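Local coordinates for protein cycloalternan-forming enzyme (Listeria monocytogenes serovar 1/2a, PDB 5F7U) that is a large multidomain protein of glycoside hydrolase family 31 that binds glycans and magnesium ions, at residues 89-94 with 110-115; 259-264 with 733-738; 390-395 with 689-694; 884-889 with 918-923. The protein carries 1 engineered substitution. All blocks are in the same frame, centred on the assembly; numbering follows the deposited sequence.

Interaction 1 of 4, residues 89-94 with 110-115; sequences GDEITY and PFTFYV
Strands 91-94 and 110-114 run antiparallel, their axes 4.6 Å apart at closest. Glu91 CG stands anti to the backbone N (chi1 175°), and the chain stays extended. Glu91 CB passes 4.0 Å from Tyr114 CD1. CG then drops to 3.5 Å from Tyr114 CE1. CD stays 3.5 Å from Tyr114 CE1. The two side chains lie side by side and point the same way. At the tip, a water donates to Glu91 OE1 at 2.9 Å and also bonds Tyr114 OH. Next along this face, Thr93 OG1 and Thr112 OG1 share a short hydrogen bond of 2.7 Å. On the other face, Ile92 CB sits over the Phe113 ring, 3.8 Å from its centroid, in a CH-pi contact. The Tyr94 ring takes Phe111 CB over one face in the same manner. Tyr94 CE2 lies at the edge of the Phe113 ring, near its plane. Tyr94 OH is held by His9 and Arg25. Backbone bonds join Ile92 with Phe113 and Tyr94 with Phe111, each pair in both directions. Backbone bonds also join Thr93 to Thr56 of strand 49-57 and Glu91 to Asn58. This is a classic antiparallel beta hairpin, formed by strands 91-100 and 106-129.

Interaction 2 of 4, residues 259-264 with 733-738; sequences TINQRG and ARDLDE
Arg734 enters through its backbone. Its carbonyl O lies 3.9 Å from Ile260 CD1 and is hydrogen-bonded by the hydroxyl of Tyr251. Asp735 CG lies beside the backbone N (chi1 -62°), which brings the carboxylate back to the other loop. Asn261 ND2 donates to Asp735 OD1 at 2.9 Å, with a nearly straight angle of 167°. The acceptor lies in the amide plane, and the donor meets the oxygen nearly along its C-O axis. The amide and carboxylate planes are 17° apart. Asn261 OD1 accepts from Arg263 N in an Asx turn, and from Phe250 N. Leu736 turns its side chain away, but its carbonyl O borders Ile260 CD1 at 4.0 Å. At Asp737, CB packs 3.9 Å from Ile260 CG1. A water links the two segments: it donates to Asp737 OD2 at 2.7 Å and accepts from Ile260 N at 3.0 Å. Ile260 is buried, leaning on Lys615 and Leu618 of helix 607-622. The contact joins a loop of the mutarotase-like domain to one of the family 31 C-terminal domain. Asp735 takes a neutral amide N-H, and Asp737 reaches the facing backbone through water; nearby Lys615 could help balance the Asp737 charge.

Interaction 3 of 4, residues 390-395 with 689-694; sequences NDIPAT and PTFQKY
Segment 390-395 leaves helix 377-389, and segment 689-694 lies within helix 687-700. Asn390 is the first residue to leave helical geometry. Asp391 follows with positive phi (50°) as the C-prime residue of a Schellman motif. Pro393 then centres an inverse gamma turn on the way to barrel strand 396-399. The closest CA atoms are those of Ile392 and Gln692, 7.0 Å apart. Gln692 CG lies beside the backbone N, and the extended chain carries the amide to the end of the other helix. There Gln692 NE2 donates to Asn390 O at 2.8 Å. The acceptor lies in the amide plane of Gln692, but NE2 stands well above the carbonyl plane of Asn390. NE2 also donates to a water at 2.9 Å, and that water donates to Asp391 OD2 at 3.0 Å. Alongside this bond, Ile392 reaches across with CD1. It touches Phe691 CD1 at 3.8 Å and Gln692 CG at 4.0 Å, crossing both chains at about a right angle. Pro675 and Trp676 also border Ile392. One amide hydrogen thus goes to the helix-end carbonyl, the other to the bridging water. The carbonyls at that helix end probably carry partial negative charge, which an N-H donor would offset.

Interaction 4 of 4, residues 884-889 with 918-923; sequences TSVTID and TYVKAA
Lys921 NZ is the best-held polar atom of the two segments. Two hydrogen bonds grip it, to the carbonyl O atoms of Phe902 and Ala905. The Phe902 ring adds a cation-pi contact, and Glu873 a long, weak ion pair. All four lie outside the contact. Lys921 leaves its strand on the side away from strand 885-888. What touches across is apolar, with no hydrogen bond. Val886 and Val920 meet tip to tip. In each valine CG1 is anti to the backbone N (chi1 179° in Val886). Val886 CG1 comes 3.9 Å from Val920 CG1, and it is as near to Val920 CG2, so it sits astride the fork. Ile888 is two residues on and points the same way, with Thr887 between them turned outward. The Ile888 chain is extended to CD1, which does all the touching. CD1 lies 3.6 Å from Lys921 O and 3.9 Å from Ala922 CB. It also reaches Val920 CG1 at 4.3 Å. The strand axes are 9.1 Å apart at closest and cross at -26°, as in face-to-face packing of a beta sandwich. Strand 885-888 lies between strands 929-934 and 891-892 of one sheet. Strand 917-922 lies between 874-879 and 908-912 of the other. Ile931 and Tyr909 extend the buried layer, and helix 899-904 supplies Phe902 on the far side of strand 917-922.

How the interactions relate
The four contacts are spread along a long chain and none touches another. Interactions 1 and 4 lie on opposite sides of its centre, with their own centres 82 Å apart. Interaction 2 lies nearest the middle and joins the mutarotase-like and C-terminal domains. Interaction 3 is nested within the loop it closes, on the TIM-barrel domain, with nearest atoms about 13 Å away. Interactions 3 and 4 have centres 33 Å apart. Two contacts have a bound ligand at a distance, not in touch: the Phe111 side chain of interaction 1 is about 11 Å from a bound glucose, and the Lys921 side chain of interaction 4 about 10 Å from a magnesium ion.

Interaction 1 of 4, residues 89-94 with 110-115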
loop_
_atom_site.group_PDB
_atom_site.type_symbol
_atom_site.label_atom_id
_atom_site.label_comp_id
_atom_site.label_asym_id
_atom_site.label_seq_id
_atom_site.Cartn_x
_atom_site.Cartn_y
_atom_site.Cartn_z
ATOM N N GLY A 89 42.324 0.766 11.699
ATOM C CA GLY A 89 42.835 1.823 12.579
ATOM C C GLY A 89 43.684 2.882 11.884
ATOM O O GLY A 89 43.943 3.929 12.470
ATOM N N ASP A 90 44.126 2.622 10.652
ATOM C CA ASP A 90 44.909 3.618 9.910
ATOM C C ASP A 90 44.049 4.846 9.650
ATOM O O ASP A 90 42.884 4.734 9.259
ATOM C CB ASP A 90 45.454 3.076 8.583
ATOM C CG ASP A 90 46.622 2.113 8.756
ATOM O OD1 ASP A 90 47.259 2.068 9.833
ATOM O OD2 ASP A 90 46.919 1.397 7.781
ATOM N N GLU A 91 44.632 6.012 9.902
ATOM C CA GLU A 91 43.967 7.277 9.669
ATOM C C GLU A 91 44.714 7.944 8.529
ATOM O O GLU A 91 45.893 8.288 8.664
ATOM C CB GLU A 91 43.994 8.137 10.938
ATOM C CG GLU A 91 43.412 9.531 10.738
ATOM C CD GLU A 91 43.493 10.418 11.971
ATOM O OE1 GLU A 91 43.532 11.653 11.795
ATOM O OE2 GLU A 91 43.520 9.915 13.113
ATOM N N ILE A 92 44.042 8.083 7.390
ATOM C CA ILE A 92 44.694 8.625 6.199
ATOM C C ILE A 92 44.152 10.016 5.916
ATOM O O ILE A 92 42.935 10.202 5.880
ATOM C CB ILE A 92 44.480 7.690 4.980
ATOM C CG1 ILE A 92 44.859 6.215 5.302
ATOM C CG2 ILE A 92 45.141 8.244 3.722
ATOM C CD1 ILE A 92 46.168 5.964 6.013
ATOM N N THR A 93 45.051 10.984 5.715
ATOM C CA THR A 93 44.654 12.338 5.303
ATOM C C THR A 93 45.417 12.728 4.038
ATOM O O THR A 93 46.637 12.582 3.995
ATOM C CB THR A 93 44.883 13.355 6.435
ATOM O OG1 THR A 93 44.064 12.991 7.563
ATOM C CG2 THR A 93 44.533 14.784 5.992
ATOM N N TYR A 94 44.706 13.223 3.024
ATOM C CA TYR A 94 45.353 13.525 1.735
ATOM C C TYR A 94 44.800 14.778 1.079
ATOM O O TYR A 94 43.666 15.182 1.338
ATOM C CB TYR A 94 45.255 12.320 0.767
ATOM C CG TYR A 94 43.843 12.002 0.287
ATOM C CD1 TYR A 94 43.330 12.597 -0.880
ATOM C CD2 TYR A 94 43.021 11.113 0.995
ATOM C CE1 TYR A 94 42.028 12.324 -1.317
ATOM C CE2 TYR A 94 41.717 10.842 0.563
ATOM C CZ TYR A 94 41.235 11.450 -0.591
ATOM O OH TYR A 94 39.947 11.165 -1.036
ATOM N N PRO A 110 42.127 19.198 2.511
ATOM C CA PRO A 110 42.406 17.782 2.803
ATOM C C PRO A 110 41.158 16.932 3.054
ATOM O O PRO A 110 40.121 17.468 3.425
ATOM C CB PRO A 110 43.229 17.852 4.096
ATOM C CG PRO A 110 42.780 19.115 4.747
ATOM C CD PRO A 110 42.552 20.080 3.622
ATOM N N PHE A 111 41.283 15.627 2.823
ATOM C CA PHE A 111 40.233 14.648 3.115
ATOM C C PHE A 111 40.784 13.562 4.033
ATOM O O PHE A 111 41.928 13.109 3.867
ATOM C CB PHE A 111 39.714 14.010 1.816
ATOM C CG PHE A 111 39.260 15.005 0.786
ATOM C CD1 PHE A 111 38.056 15.713 0.948
ATOM C CD2 PHE A 111 40.027 15.230 -0.362
ATOM C CE1 PHE A 111 37.630 16.621 -0.029
ATOM C CE2 PHE A 111 39.601 16.138 -1.344
ATOM C CZ PHE A 111 38.401 16.826 -1.175
ATOM N N THR A 112 39.991 13.158 5.019
ATOM C CA THR A 112 40.437 12.132 5.955
ATOM C C THR A 112 39.534 10.922 5.846
ATOM O O THR A 112 38.324 11.079 5.682
ATOM C CB THR A 112 40.485 12.677 7.409
ATOM O OG1 THR A 112 41.456 13.728 7.494
ATOM C CG2 THR A 112 40.838 11.566 8.453
ATOM N N PHE A 113 40.119 9.722 5.901
ATOM C CA PHE A 113 39.318 8.512 6.138
ATOM C C PHE A 113 39.969 7.635 7.186
ATOM O O PHE A 113 41.194 7.697 7.388
ATOM C CB PHE A 113 38.988 7.729 4.838
ATOM C CG PHE A 113 40.193 7.168 4.092
ATOM C CD1 PHE A 113 40.713 5.899 4.389
ATOM C CD2 PHE A 113 40.763 7.888 3.036
ATOM C CE1 PHE A 113 41.789 5.382 3.663
ATOM C CE2 PHE A 113 41.834 7.379 2.297
ATOM C CZ PHE A 113 42.355 6.121 2.613
ATOM N N TYR A 114 39.134 6.859 7.874
ATOM C CA TYR A 114 39.585 5.968 8.933
ATOM C C TYR A 114 39.289 4.540 8.501
ATOM O O TYR A 114 38.149 4.205 8.180
ATOM C CB TYR A 114 38.879 6.277 10.254
ATOM C CG TYR A 114 38.961 7.727 10.669
ATOM C CD1 TYR A 114 40.024 8.195 11.460
ATOM C CD2 TYR A 114 37.956 8.642 10.288
ATOM C CE1 TYR A 114 40.091 9.534 11.835
ATOM C CE2 TYR A 114 38.021 9.973 10.670
ATOM C CZ TYR A 114 39.083 10.408 11.443
ATOM O OH TYR A 114 39.130 11.738 11.824
ATOM N N VAL A 115 40.313 3.706 8.506
ATOM C CA VAL A 115 40.203 2.369 7.945
ATOM C C VAL A 115 39.601 1.424 8.987
ATOM O O VAL A 115 40.074 1.331 10.123
ATOM C CB VAL A 115 41.563 1.890 7.404
ATOM C CG1 VAL A 115 41.452 0.480 6.847
ATOM C CG2 VAL A 115 42.043 2.856 6.316
HETATM O O HOH W 1 41.228 13.442 12.118
#

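Interaction 2 of 4, residues 259-264 with 733-738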
loop_
_atom_site.group_PDB
_atom_site.type_symbol
_atom_site.label_atom_id
_atom_site.label_comp_id
_atom_site.label_asym_id
_atom_site.label_seq_id
_atom_site.Cartn_x
_atom_site.Cartn_y
_atom_site.Cartn_z
ATOM N N THR A 259 8.500 -7.408 -6.844
ATOM C CA THR A 259 7.925 -8.601 -6.248
ATOM C C THR A 259 7.301 -8.232 -4.907
ATOM O O THR A 259 7.725 -7.273 -4.279
ATOM C CB THR A 259 8.977 -9.713 -6.066
ATOM O OG1 THR A 259 8.344 -10.883 -5.522
ATOM C CG2 THR A 259 10.150 -9.245 -5.178
ATOM N N ILE A 260 6.287 -8.978 -4.500
ATOM C CA ILE A 260 5.739 -8.808 -3.140
ATOM C C ILE A 260 6.484 -9.619 -2.067
ATOM O O ILE A 260 6.373 -9.337 -0.877
ATOM C CB ILE A 260 4.199 -9.006 -3.073
ATOM C CG1 ILE A 260 3.773 -10.407 -3.516
ATOM C CG2 ILE A 260 3.508 -7.913 -3.900
ATOM C CD1 ILE A 260 3.679 -11.421 -2.405
ATOM N N ASN A 261 7.215 -10.643 -2.495
ATOM C CA ASN A 261 7.979 -11.482 -1.584
ATOM C C ASN A 261 9.459 -11.291 -1.901
ATOM O O ASN A 261 9.934 -11.732 -2.936
ATOM C CB ASN A 261 7.558 -12.944 -1.762
ATOM C CG ASN A 261 8.399 -13.912 -0.944
ATOM O OD1 ASN A 261 9.316 -13.522 -0.205
ATOM N ND2 ASN A 261 8.108 -15.194 -1.098
ATOM N N GLN A 262 10.186 -10.643 -1.001
ATOM C CA GLN A 262 11.571 -10.251 -1.268
ATOM C C GLN A 262 12.601 -11.353 -1.043
ATOM O O GLN A 262 13.784 -11.105 -1.187
ATOM C CB GLN A 262 11.942 -8.999 -0.440
ATOM C CG GLN A 262 11.113 -7.755 -0.797
ATOM C CD GLN A 262 11.362 -7.221 -2.209
ATOM O OE1 GLN A 262 12.447 -7.381 -2.768
ATOM N NE2 GLN A 262 10.364 -6.571 -2.776
ATOM N N ARG A 263 12.177 -12.578 -0.728
ATOM C CA ARG A 263 13.170 -13.657 -0.584
ATOM C C ARG A 263 13.994 -13.781 -1.870
ATOM O O ARG A 263 13.442 -13.825 -2.951
ATOM C CB ARG A 263 12.536 -15.001 -0.200
ATOM C CG ARG A 263 13.578 -15.993 0.327
ATOM C CD ARG A 263 13.063 -17.435 0.420
ATOM N NE ARG A 263 14.099 -18.248 1.048
ATOM C CZ ARG A 263 14.256 -18.339 2.367
ATOM N NH1 ARG A 263 13.426 -17.690 3.190
ATOM N NH2 ARG A 263 15.255 -19.057 2.869
ATOM N N GLY A 264 15.314 -13.800 -1.713
ATOM C CA GLY A 264 16.264 -13.860 -2.818
ATOM C C GLY A 264 16.891 -12.531 -3.191
ATOM O O GLY A 264 17.881 -12.518 -3.935
ATOM N N ALA A 733 -1.312 -18.981 -0.345
ATOM C CA ALA A 733 -1.492 -17.517 -0.269
ATOM C C ALA A 733 -0.174 -16.758 -0.346
ATOM O O ALA A 733 -0.181 -15.544 -0.525
ATOM C CB ALA A 733 -2.212 -17.147 1.024
ATOM N N ARG A 734 0.937 -17.473 -0.233
ATOM C CA ARG A 734 2.242 -16.864 0.076
ATOM C C ARG A 734 2.753 -15.892 -0.990
ATOM O O ARG A 734 3.308 -14.841 -0.651
ATOM C CB ARG A 734 3.296 -17.945 0.353
ATOM C CG ARG A 734 3.058 -18.708 1.659
ATOM C CD ARG A 734 3.448 -17.817 2.837
ATOM N NE ARG A 734 3.203 -18.427 4.140
ATOM C CZ ARG A 734 4.103 -19.131 4.824
ATOM N NH1 ARG A 734 5.332 -19.351 4.335
ATOM N NH2 ARG A 734 3.778 -19.613 6.025
ATOM N N ASP A 735 2.558 -16.232 -2.263
ATOM C CA ASP A 735 3.200 -15.453 -3.319
ATOM C C ASP A 735 2.216 -14.693 -4.212
ATOM O O ASP A 735 2.630 -14.036 -5.177
ATOM C CB ASP A 735 4.092 -16.364 -4.183
ATOM C CG ASP A 735 5.225 -17.019 -3.391
ATOM O OD1 ASP A 735 5.923 -16.350 -2.607
ATOM O OD2 ASP A 735 5.445 -18.217 -3.588
ATOM N N LEU A 736 0.930 -14.777 -3.885
ATOM C CA LEU A 736 -0.115 -14.228 -4.745
ATOM C C LEU A 736 -0.001 -12.719 -4.887
ATOM O O LEU A 736 0.051 -11.999 -3.884
ATOM C CB LEU A 736 -1.496 -14.593 -4.199
ATOM C CG LEU A 736 -1.787 -16.097 -4.090
ATOM C CD1 LEU A 736 -3.166 -16.239 -3.437
ATOM C CD2 LEU A 736 -1.757 -16.805 -5.437
ATOM N N ASP A 737 0.043 -12.262 -6.138
ATOM C CA ASP A 737 0.181 -10.830 -6.403
ATOM C C ASP A 737 -0.827 -10.313 -7.417
ATOM O O ASP A 737 -0.685 -9.192 -7.913
ATOM C CB ASP A 737 1.630 -10.509 -6.822
ATOM C CG ASP A 737 2.080 -11.286 -8.038
ATOM O OD1 ASP A 737 1.261 -12.011 -8.673
ATOM O OD2 ASP A 737 3.296 -11.229 -8.325
ATOM N N GLU A 738 -1.848 -11.126 -7.731
ATOM C CA GLU A 738 -2.882 -10.737 -8.684
ATOM C C GLU A 738 -4.283 -10.866 -8.092
ATOM O O GLU A 738 -5.290 -10.945 -8.813
ATOM C CB GLU A 738 -2.746 -11.510 -10.010
ATOM C CG GLU A 738 -1.358 -11.415 -10.632
ATOM C CD GLU A 738 -1.243 -12.042 -12.022
ATOM O OE1 GLU A 738 -2.234 -12.595 -12.548
ATOM O OE2 GLU A 738 -0.138 -11.930 -12.619
HETATM O O HOH W 2 5.378 -10.787 -6.684
#

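Interaction 3 of 4, residues 390-395 with 689-694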
loop_
_atom_site.group_PDB
_atom_site.type_symbol
_atom_site.label_atom_id
_atom_site.label_comp_id
_atom_site.label_asym_id
_atom_site.label_seq_id
_atom_site.Cartn_x
_atom_site.Cartn_y
_atom_site.Cartn_z
ATOM N N ASN A 390 -21.190 13.048 -18.756
ATOM C CA ASN A 390 -20.917 11.612 -18.762
ATOM C C ASN A 390 -21.273 10.919 -17.441
ATOM O O ASN A 390 -20.895 9.757 -17.219
ATOM C CB ASN A 390 -19.450 11.377 -19.160
ATOM C CG ASN A 390 -19.204 11.673 -20.633
ATOM O OD1 ASN A 390 -19.582 10.878 -21.487
ATOM N ND2 ASN A 390 -18.619 12.832 -20.941
ATOM N N ASP A 391 -22.006 11.631 -16.579
ATOM C CA ASP A 391 -22.445 11.116 -15.273
ATOM C C ASP A 391 -21.300 10.489 -14.459
ATOM O O ASP A 391 -21.381 9.329 -14.031
ATOM C CB ASP A 391 -23.615 10.127 -15.454
ATOM C CG ASP A 391 -24.800 10.746 -16.192
ATOM O OD1 ASP A 391 -25.211 11.865 -15.832
ATOM O OD2 ASP A 391 -25.326 10.112 -17.134
ATOM N N ILE A 392 -20.238 11.280 -14.285
ATOM C CA ILE A 392 -19.046 10.854 -13.544
ATOM C C ILE A 392 -18.970 11.715 -12.273
ATOM O O ILE A 392 -18.423 12.825 -12.309
ATOM C CB ILE A 392 -17.754 10.969 -14.407
ATOM C CG1 ILE A 392 -17.877 10.232 -15.750
ATOM C CG2 ILE A 392 -16.521 10.529 -13.605
ATOM C CD1 ILE A 392 -18.075 8.715 -15.658
ATOM N N PRO A 393 -19.519 11.210 -11.150
ATOM C CA PRO A 393 -19.558 11.980 -9.909
ATOM C C PRO A 393 -18.231 11.889 -9.121
ATOM O O PRO A 393 -18.176 11.384 -7.998
ATOM C CB PRO A 393 -20.730 11.340 -9.173
ATOM C CG PRO A 393 -20.620 9.896 -9.556
ATOM C CD PRO A 393 -20.267 9.943 -11.015
ATOM N N ALA A 394 -17.175 12.433 -9.708
ATOM C CA ALA A 394 -15.868 12.449 -9.076
ATOM C C ALA A 394 -15.895 13.367 -7.852
ATOM O O ALA A 394 -16.792 14.218 -7.720
ATOM C CB ALA A 394 -14.809 12.920 -10.080
ATOM N N THR A 395 -14.918 13.192 -6.955
ATOM C CA THR A 395 -14.832 14.035 -5.753
ATOM C C THR A 395 -13.512 14.779 -5.606
ATOM O O THR A 395 -13.417 15.717 -4.808
ATOM C CB THR A 395 -15.085 13.232 -4.469
ATOM O OG1 THR A 395 -14.128 12.174 -4.377
ATOM C CG2 THR A 395 -16.515 12.666 -4.462
ATOM N N PRO A 689 -19.821 2.925 -20.295
ATOM C CA PRO A 689 -20.679 2.169 -19.360
ATOM C C PRO A 689 -19.907 1.250 -18.415
ATOM O O PRO A 689 -20.324 1.081 -17.267
ATOM C CB PRO A 689 -21.620 1.359 -20.279
ATOM C CG PRO A 689 -21.049 1.476 -21.653
ATOM C CD PRO A 689 -20.307 2.783 -21.686
ATOM N N THR A 690 -18.769 0.716 -18.867
ATOM C CA THR A 690 -17.923 -0.100 -17.994
ATOM C C THR A 690 -17.297 0.751 -16.886
ATOM O O THR A 690 -17.327 0.366 -15.702
ATOM C CB THR A 690 -16.875 -0.886 -18.812
ATOM O OG1 THR A 690 -17.582 -1.741 -19.717
ATOM C CG2 THR A 690 -16.001 -1.736 -17.904
ATOM N N PHE A 691 -16.771 1.918 -17.252
ATOM C CA PHE A 691 -16.245 2.858 -16.253
ATOM C C PHE A 691 -17.328 3.263 -15.237
ATOM O O PHE A 691 -17.093 3.249 -14.035
ATOM C CB PHE A 691 -15.633 4.107 -16.900
ATOM C CG PHE A 691 -14.852 4.962 -15.944
ATOM C CD1 PHE A 691 -15.490 5.924 -15.151
ATOM C CD2 PHE A 691 -13.466 4.822 -15.845
ATOM C CE1 PHE A 691 -14.761 6.714 -14.263
ATOM C CE2 PHE A 691 -12.731 5.599 -14.961
ATOM C CZ PHE A 691 -13.376 6.564 -14.173
ATOM N N GLN A 692 -18.497 3.653 -15.741
ATOM C CA GLN A 692 -19.632 4.010 -14.886
ATOM C C GLN A 692 -20.005 2.877 -13.940
ATOM O O GLN A 692 -20.209 3.116 -12.744
ATOM C CB GLN A 692 -20.838 4.391 -15.744
ATOM C CG GLN A 692 -20.686 5.729 -16.454
ATOM C CD GLN A 692 -21.765 5.953 -17.492
ATOM O OE1 GLN A 692 -22.417 5.011 -17.935
ATOM N NE2 GLN A 692 -21.970 7.217 -17.891
ATOM N N LYS A 693 -20.052 1.644 -14.447
ATOM C CA LYS A 693 -20.394 0.497 -13.594
ATOM C C LYS A 693 -19.456 0.450 -12.394
ATOM O O LYS A 693 -19.908 0.333 -11.259
ATOM C CB LYS A 693 -20.349 -0.815 -14.368
ATOM C CG LYS A 693 -20.599 -2.046 -13.491
ATOM C CD LYS A 693 -20.793 -3.338 -14.283
ATOM C CE LYS A 693 -19.462 -3.933 -14.741
ATOM N NZ LYS A 693 -19.594 -5.364 -15.168
ATOM N N TYR A 694 -18.153 0.529 -12.653
ATOM C CA TYR A 694 -17.171 0.430 -11.573
ATOM C C TYR A 694 -17.141 1.644 -10.652
ATOM O O TYR A 694 -17.086 1.479 -9.436
ATOM C CB TYR A 694 -15.783 0.045 -12.116
ATOM C CG TYR A 694 -15.831 -1.391 -12.515
ATOM C CD1 TYR A 694 -15.923 -2.389 -11.543
ATOM C CD2 TYR A 694 -15.906 -1.758 -13.857
ATOM C CE1 TYR A 694 -16.060 -3.723 -11.895
ATOM C CE2 TYR A 694 -16.038 -3.102 -14.227
ATOM C CZ TYR A 694 -16.114 -4.068 -13.241
ATOM O OH TYR A 694 -16.252 -5.397 -13.593
HETATM O O HOH W 3 -24.067 8.625 -19.383
#

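Interaction 4 of 4, residues 884-889 with 918-923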
loop_
_atom_site.group_PDB
_atom_site.type_symbol
_atom_site.label_atom_id
_atom_site.label_comp_id
_atom_site.label_asym_id
_atom_site.label_seq_id
_atom_site.Cartn_x
_atom_site.Cartn_y
_atom_site.Cartn_z
ATOM N N THR A 884 -40.654 -16.992 5.105
ATOM C CA THR A 884 -42.098 -17.161 5.251
ATOM C C THR A 884 -42.714 -15.967 5.987
ATOM O O THR A 884 -43.897 -15.677 5.821
ATOM C CB THR A 884 -42.455 -18.473 5.969
ATOM O OG1 THR A 884 -41.748 -18.552 7.209
ATOM C CG2 THR A 884 -42.068 -19.668 5.103
ATOM N N SER A 885 -41.912 -15.299 6.813
ATOM C CA SER A 885 -42.285 -14.030 7.439
ATOM C C SER A 885 -41.042 -13.308 7.912
ATOM O O SER A 885 -39.970 -13.914 8.054
ATOM C CB SER A 885 -43.244 -14.238 8.616
ATOM O OG SER A 885 -42.599 -14.910 9.682
ATOM N N VAL A 886 -41.183 -12.002 8.133
ATOM C CA VAL A 886 -40.111 -11.192 8.722
ATOM C C VAL A 886 -40.748 -10.361 9.824
ATOM O O VAL A 886 -41.804 -9.788 9.617
ATOM C CB VAL A 886 -39.402 -10.288 7.685
ATOM C CG1 VAL A 886 -38.306 -9.446 8.338
ATOM C CG2 VAL A 886 -38.784 -11.130 6.573
ATOM N N THR A 887 -40.103 -10.317 10.985
ATOM C CA THR A 887 -40.567 -9.487 12.089
ATOM C C THR A 887 -39.525 -8.452 12.469
ATOM O O THR A 887 -38.317 -8.652 12.272
ATOM C CB THR A 887 -40.882 -10.320 13.345
ATOM O OG1 THR A 887 -39.705 -11.042 13.719
ATOM C CG2 THR A 887 -42.036 -11.288 13.095
ATOM N N ILE A 888 -40.004 -7.335 13.002
ATOM C CA ILE A 888 -39.137 -6.338 13.601
ATOM C C ILE A 888 -39.739 -6.071 14.966
ATOM O O ILE A 888 -40.910 -5.709 15.068
ATOM C CB ILE A 888 -39.035 -5.041 12.770
ATOM C CG1 ILE A 888 -38.509 -5.349 11.354
ATOM C CG2 ILE A 888 -38.130 -4.043 13.491
ATOM C CD1 ILE A 888 -38.305 -4.137 10.457
ATOM N N ASP A 889 -38.934 -6.290 16.005
ATOM C CA ASP A 889 -39.387 -6.214 17.404
ATOM C C ASP A 889 -40.606 -7.111 17.680
ATOM O O ASP A 889 -41.491 -6.758 18.469
ATOM C CB ASP A 889 -39.603 -4.742 17.837
ATOM C CG ASP A 889 -38.298 -3.938 17.865
ATOM O OD1 ASP A 889 -37.221 -4.541 18.037
ATOM O OD2 ASP A 889 -38.353 -2.687 17.732
ATOM N N THR A 918 -32.894 -11.421 0.475
ATOM C CA THR A 918 -34.055 -10.875 1.175
ATOM C C THR A 918 -33.808 -9.419 1.583
ATOM O O THR A 918 -32.904 -9.135 2.373
ATOM C CB THR A 918 -34.411 -11.689 2.425
ATOM O OG1 THR A 918 -34.556 -13.072 2.066
ATOM C CG2 THR A 918 -35.742 -11.188 3.001
ATOM N N TYR A 919 -34.643 -8.513 1.080
ATOM C CA TYR A 919 -34.553 -7.106 1.475
ATOM C C TYR A 919 -35.449 -6.895 2.683
ATOM O O TYR A 919 -36.590 -7.355 2.670
ATOM C CB TYR A 919 -35.047 -6.162 0.370
ATOM C CG TYR A 919 -34.301 -6.133 -0.965
ATOM C CD1 TYR A 919 -33.455 -7.176 -1.373
ATOM C CD2 TYR A 919 -34.528 -5.089 -1.860
ATOM C CE1 TYR A 919 -32.820 -7.145 -2.607
ATOM C CE2 TYR A 919 -33.909 -5.059 -3.104
ATOM C CZ TYR A 919 -33.060 -6.087 -3.468
ATOM O OH TYR A 919 -32.450 -6.065 -4.694
ATOM N N VAL A 920 -34.945 -6.206 3.712
ATOM C CA VAL A 920 -35.763 -5.859 4.895
ATOM C C VAL A 920 -35.590 -4.368 5.201
ATOM O O VAL A 920 -34.475 -3.920 5.487
ATOM C CB VAL A 920 -35.398 -6.699 6.149
ATOM C CG1 VAL A 920 -36.282 -6.321 7.341
ATOM C CG2 VAL A 920 -35.530 -8.198 5.874
ATOM N N LYS A 921 -36.682 -3.611 5.117
ATOM C CA LYS A 921 -36.657 -2.191 5.438
ATOM C C LYS A 921 -37.103 -1.965 6.875
ATOM O O LYS A 921 -38.197 -2.391 7.258
ATOM C CB LYS A 921 -37.552 -1.400 4.481
ATOM C CG LYS A 921 -37.516 0.110 4.689
ATOM C CD LYS A 921 -38.401 0.807 3.665
ATOM C CE LYS A 921 -37.749 0.888 2.292
ATOM N NZ LYS A 921 -38.535 1.765 1.368
ATOM N N ALA A 922 -36.247 -1.301 7.649
ATOM C CA ALA A 922 -36.562 -0.865 9.016
ATOM C C ALA A 922 -36.568 0.652 9.036
ATOM O O ALA A 922 -35.711 1.288 8.432
ATOM C CB ALA A 922 -35.531 -1.391 10.009
ATOM N N ALA A 923 -37.555 1.225 9.716
ATOM C CA ALA A 923 -37.649 2.673 9.870
ATOM C C ALA A 923 -36.507 3.198 10.753
ATOM O O ALA A 923 -35.941 2.447 11.546
ATOM C CB ALA A 923 -39.008 3.044 10.459
#